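Local coordinates for TT1696 protein (Thermus thermophilus, PDB 1UFB), which is of unknown function but carries a HEPN-type helical domain and may bind DNA, at the interface of chains A and B. Residues are numbered along the deposited sequence; one frame, centred on the assembly and turned at random. Chains: chain A/B, TT1696 protein.

Contact 1: the interface of chains A and B. Residues chain A 90-91, 93; chain B 7, 36, 39, 43, 56.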
loop_
_atom_site.group_PDB
_atom_site.type_symbol
_atom_site.label_atom_id
_atom_site.label_comp_id
_atom_site.label_asym_id
_atom_site.label_seq_id
_atom_site.Cartn_x
_atom_site.Cartn_y
_atom_site.Cartn_z
ATOM N N ARG A 90 4.967 -5.721 3.007
ATOM C CA ARG A 90 3.857 -5.494 3.959
ATOM C C ARG A 90 3.337 -6.765 4.646
ATOM O O ARG A 90 2.630 -6.671 5.638
ATOM C CB ARG A 90 2.637 -4.920 3.209
ATOM C CG ARG A 90 2.901 -3.575 2.510
ATOM C CD ARG A 90 1.661 -3.142 1.730
ATOM N NE ARG A 90 1.483 -3.938 0.518
ATOM C CZ ARG A 90 0.312 -4.488 0.118
ATOM N NH1 ARG A 90 -0.835 -4.366 0.846
ATOM N NH2 ARG A 90 0.251 -5.053 -1.084
ATOM N N TYR A 91 3.652 -7.930 4.086
ATOM C CA TYR A 91 3.058 -9.166 4.618
ATOM C C TYR A 91 4.105 -10.081 5.204
ATOM O O TYR A 91 4.974 -10.557 4.487
ATOM C CB TYR A 91 2.241 -9.888 3.521
ATOM C CG TYR A 91 0.978 -9.113 3.188
ATOM C CD1 TYR A 91 0.834 -8.425 1.957
ATOM C CD2 TYR A 91 -0.053 -8.992 4.131
ATOM C CE1 TYR A 91 -0.345 -7.613 1.673
ATOM C CE2 TYR A 91 -1.239 -8.182 3.867
ATOM C CZ TYR A 91 -1.356 -7.503 2.615
ATOM O OH TYR A 91 -2.507 -6.778 2.309
ATOM N N ASP A 93 4.164 -13.244 6.138
ATOM C CA ASP A 93 4.333 -14.572 5.538
ATOM C C ASP A 93 5.160 -14.584 4.224
ATOM O O ASP A 93 5.388 -15.625 3.651
ATOM C CB ASP A 93 2.977 -15.249 5.349
ATOM C CG ASP A 93 1.989 -14.413 4.490
ATOM O OD1 ASP A 93 2.163 -13.179 4.248
ATOM O OD2 ASP A 93 1.009 -15.001 4.065
ATOM N N TRP B 7 2.575 -10.693 12.850
ATOM C CA TRP B 7 1.495 -9.906 12.264
ATOM C C TRP B 7 1.070 -8.726 13.145
ATOM O O TRP B 7 0.774 -7.613 12.635
ATOM C CB TRP B 7 0.326 -10.796 11.976
ATOM C CG TRP B 7 0.583 -11.648 10.831
ATOM C CD1 TRP B 7 1.293 -12.817 10.820
ATOM C CD2 TRP B 7 0.160 -11.407 9.456
ATOM N NE1 TRP B 7 1.341 -13.326 9.546
ATOM C CE2 TRP B 7 0.658 -12.489 8.681
ATOM C CE3 TRP B 7 -0.580 -10.399 8.829
ATOM C CZ2 TRP B 7 0.429 -12.603 7.280
ATOM C CZ3 TRP B 7 -0.830 -10.509 7.416
ATOM C CH2 TRP B 7 -0.316 -11.615 6.663
ATOM N N GLN B 36 -4.196 -0.982 6.600
ATOM C CA GLN B 36 -3.231 -2.063 6.637
ATOM C C GLN B 36 -2.896 -2.466 8.099
ATOM O O GLN B 36 -2.625 -3.640 8.361
ATOM C CB GLN B 36 -1.945 -1.667 5.858
ATOM C CG GLN B 36 -2.153 -1.651 4.352
ATOM C CD GLN B 36 -2.168 -3.062 3.769
ATOM O OE1 GLN B 36 -1.102 -3.703 3.611
ATOM N NE2 GLN B 36 -3.375 -3.568 3.456
ATOM N N GLU B 39 -5.936 -4.514 9.059
ATOM C CA GLU B 39 -5.956 -5.812 8.370
ATOM C C GLU B 39 -4.905 -6.806 8.966
ATOM O O GLU B 39 -5.192 -7.987 9.191
ATOM C CB GLU B 39 -5.608 -5.545 6.894
ATOM C CG GLU B 39 -5.864 -6.741 5.957
ATOM C CD GLU B 39 -5.206 -6.603 4.580
ATOM O OE1 GLU B 39 -5.556 -5.696 3.854
ATOM O OE2 GLU B 39 -4.357 -7.466 4.205
ATOM N N LYS B 43 -5.590 -10.285 10.890
ATOM C CA LYS B 43 -5.073 -11.542 10.361
ATOM C C LYS B 43 -4.264 -12.242 11.507
ATOM O O LYS B 43 -4.281 -13.463 11.631
ATOM C CB LYS B 43 -4.239 -11.258 9.103
ATOM C CG LYS B 43 -5.239 -11.219 7.853
ATOM C CD LYS B 43 -4.537 -10.687 6.565
ATOM C CE LYS B 43 -5.477 -10.773 5.299
ATOM N NZ LYS B 43 -4.706 -10.107 4.131
ATOM N N HIS B 56 -8.810 -8.074 2.091
ATOM C CA HIS B 56 -8.532 -6.768 2.648
ATOM C C HIS B 56 -9.760 -6.236 3.347
ATOM O O HIS B 56 -9.733 -5.096 3.799
ATOM C CB HIS B 56 -8.115 -5.900 1.501
ATOM C CG HIS B 56 -6.958 -6.485 0.748
ATOM N ND1 HIS B 56 -5.697 -6.511 1.298
ATOM C CD2 HIS B 56 -6.866 -7.147 -0.438
ATOM C CE1 HIS B 56 -4.873 -7.167 0.499
ATOM N NE2 HIS B 56 -5.552 -7.567 -0.564
#

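Contact 2: the interface of chains A and B. Residues chain A 6, 10, 13; chain B 90, 92, 99-101.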
loop_
_atom_site.group_PDB
_atom_site.type_symbol
_atom_site.label_atom_id
_atom_site.label_comp_id
_atom_site.label_asym_id
_atom_site.label_seq_id
_atom_site.Cartn_x
_atom_site.Cartn_y
_atom_site.Cartn_z
ATOM N N ASP A 6 -3.713 12.506 -14.425
ATOM C CA ASP A 6 -4.106 12.166 -13.056
ATOM C C ASP A 6 -3.211 11.008 -12.505
ATOM O O ASP A 6 -2.792 11.022 -11.328
ATOM C CB ASP A 6 -5.587 11.730 -13.032
ATOM C CG ASP A 6 -6.546 12.890 -13.281
ATOM O OD1 ASP A 6 -6.144 14.063 -13.117
ATOM O OD2 ASP A 6 -7.700 12.649 -13.615
ATOM N N GLN A 10 -0.479 11.026 -9.574
ATOM C CA GLN A 10 -0.466 10.030 -8.479
ATOM C C GLN A 10 0.910 9.389 -8.365
ATOM O O GLN A 10 1.403 9.162 -7.260
ATOM C CB GLN A 10 -1.479 8.931 -8.779
ATOM C CG GLN A 10 -1.653 7.933 -7.601
ATOM C CD GLN A 10 -2.110 8.622 -6.312
ATOM O OE1 GLN A 10 -3.017 9.474 -6.331
ATOM N NE2 GLN A 10 -1.507 8.231 -5.165
ATOM N N HIS A 13 3.188 11.721 -6.759
ATOM C CA HIS A 13 2.850 11.783 -5.307
ATOM C C HIS A 13 3.371 10.541 -4.545
ATOM O O HIS A 13 3.872 10.613 -3.404
ATOM C CB HIS A 13 1.309 11.894 -5.094
ATOM C CG HIS A 13 0.907 11.929 -3.637
ATOM N ND1 HIS A 13 0.549 10.796 -2.926
ATOM C CD2 HIS A 13 0.935 12.941 -2.724
ATOM C CE1 HIS A 13 0.385 11.102 -1.647
ATOM N NE2 HIS A 13 0.612 12.395 -1.495
ATOM N N ARG B 90 -5.205 5.188 -3.259
ATOM C CA ARG B 90 -4.048 5.041 -4.147
ATOM C C ARG B 90 -4.363 5.057 -5.609
ATOM O O ARG B 90 -3.474 5.292 -6.420
ATOM C CB ARG B 90 -3.382 3.668 -3.880
ATOM C CG ARG B 90 -2.839 3.531 -2.423
ATOM C CD ARG B 90 -2.270 2.110 -2.105
ATOM N NE ARG B 90 -3.300 1.022 -2.135
ATOM C CZ ARG B 90 -3.242 -0.096 -2.860
ATOM N NH1 ARG B 90 -2.234 -0.351 -3.717
ATOM N NH2 ARG B 90 -4.165 -1.063 -2.620
ATOM N N PRO B 92 -6.488 6.632 -8.876
ATOM C CA PRO B 92 -7.309 7.755 -9.378
ATOM C C PRO B 92 -8.653 7.360 -9.934
ATOM O O PRO B 92 -9.650 8.096 -9.801
ATOM C CB PRO B 92 -6.421 8.414 -10.440
ATOM C CG PRO B 92 -4.968 8.065 -9.948
ATOM C CD PRO B 92 -5.173 6.572 -9.526
ATOM N N PRO B 99 -5.807 13.001 -9.142
ATOM C CA PRO B 99 -5.123 11.829 -8.591
ATOM C C PRO B 99 -5.954 11.462 -7.314
ATOM O O PRO B 99 -6.781 12.269 -6.808
ATOM C CB PRO B 99 -3.763 12.367 -8.205
ATOM C CG PRO B 99 -4.090 13.828 -7.743
ATOM C CD PRO B 99 -5.044 14.244 -8.880
ATOM N N ALA B 100 -5.730 10.264 -6.811
ATOM C CA ALA B 100 -6.447 9.821 -5.608
ATOM C C ALA B 100 -6.080 10.658 -4.385
ATOM O O ALA B 100 -6.930 10.985 -3.540
ATOM C CB ALA B 100 -6.106 8.327 -5.294
ATOM N N ALA B 101 -4.795 10.948 -4.278
ATOM C CA ALA B 101 -4.247 11.650 -3.128
ATOM C C ALA B 101 -4.946 12.924 -2.694
ATOM O O ALA B 101 -5.104 13.205 -1.489
ATOM C CB ALA B 101 -2.799 11.943 -3.409
#

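Contact 1: the interface of chains A and B
B:Glu39 OE2, one oxygen of a carboxylate on helix 27-48, is gripped from both chains: the phenol hydroxyl A:Tyr91 OH donates to it at 2.7 Å, and the side-chain amine B:Lys43 NZ, one helical turn further on, makes a salt bridge with it. The phenol comes in on the syn side, 23° out of the carboxylate plane, whereas the lysine reaches the same oxygen from above that plane. The other oxygen, B:Glu39 OE1, accepts a bond from the imidazole B:His56 ND1 at 2.7 Å, so the carboxylate is fixed through both oxygens before the partner is counted. Helix 27-48, like helix 4-24 that carries B:Trp7, belongs to a HEPN domain, an all-helical fold, and the donor is a loop of the other copy. B:Glu39 can present its acid here because CG stands opposite the backbone N (chi1 -168°) and the chain runs on extended. A glutamate suits the place, offering two acceptors among a phenol, an amine and an imidazole; the nearby lysine would be expected to favour its ionised form. A:Tyr91 turns its ring about 20° from the carboxylate plane and almost perpendicular to the amide of B:Gln36. Nearer the CB end of the ring, A:Tyr91 CD2 packs 3.7 Å from B:Trp7 CH2, the indole meeting the phenol at its edge, since B:Trp7 CZ3 lies in the ring plane. Tyrosine thus combines an aromatic edge with a hydroxyl that reaches the acid. The indole rim also meets A:Asp93. Beside the phenol, B:Gln36 OE1 offers A:Arg90 NH1 an amide acceptor at 2.9 Å, the donor well above the carbonyl plane. A:Tyr91 CE1 lies over the rim of one guanidinium face and probably limits its turning.

Contact 2: the interface of chains A and B
A:Gln10 and A:His13, one turn apart on helix 4-24, face a proline- and alanine-rich loop of chain B and meet it in different ways. The amide of A:Gln10 turns its oxygen toward the loop backbone: B:Ala101 N donates to A:Gln10 OE1 at 3.1 Å, in the carbonyl plane and on a lone pair, with an angle of 161° at the hydrogen. B:Ala100 N is nearer to the same oxygen, but its bond is bent and weak. CG of A:Gln10 lies opposite the backbone N (chi1 -173°), and a bend at chi2 then brings the amide round to these N-H groups. Its aliphatic stem packs against proline, A:Gln10 CB lying 3.8 Å from B:Pro92 CG, while B:Pro99 CB approaches the helix backbone at A:Asp6 O. A leucine in place of A:Gln10 would probably keep some of this packing but leave the N-H of B:Ala101 without its acceptor, freeing the loop to shift. A:His13 offers a flat face instead of a polar edge: the methyl B:Ala101 CB sits over the ring centre, 3.6 Å from the centroid, in a CH-pi contact. Alanine suits this place because its short methyl can settle on the ring while its backbone N stays close to A:Gln10. The site anchors the partner's loop on the first helix and covers one face of A:His13, a predicted phosphorylation site that carries no phosphate here.

Contact 1 and contact 2 belong to one two-fold symmetric interface, and the centres of their C-alpha atoms are about 23 Å apart. Both pair a loop region with helices of the other copy, but in opposite senses: chain A supplies the loop in contact 1 and chain B in contact 2. Residue 90 appears in both, once from each chain, and helix 4-24 receives the partner in both. With the twin of each contact included, each copy both gives its loop and receives the other's. Such reciprocal contacts are consistent with a stable dimer, although the structure alone does not prove one in solution.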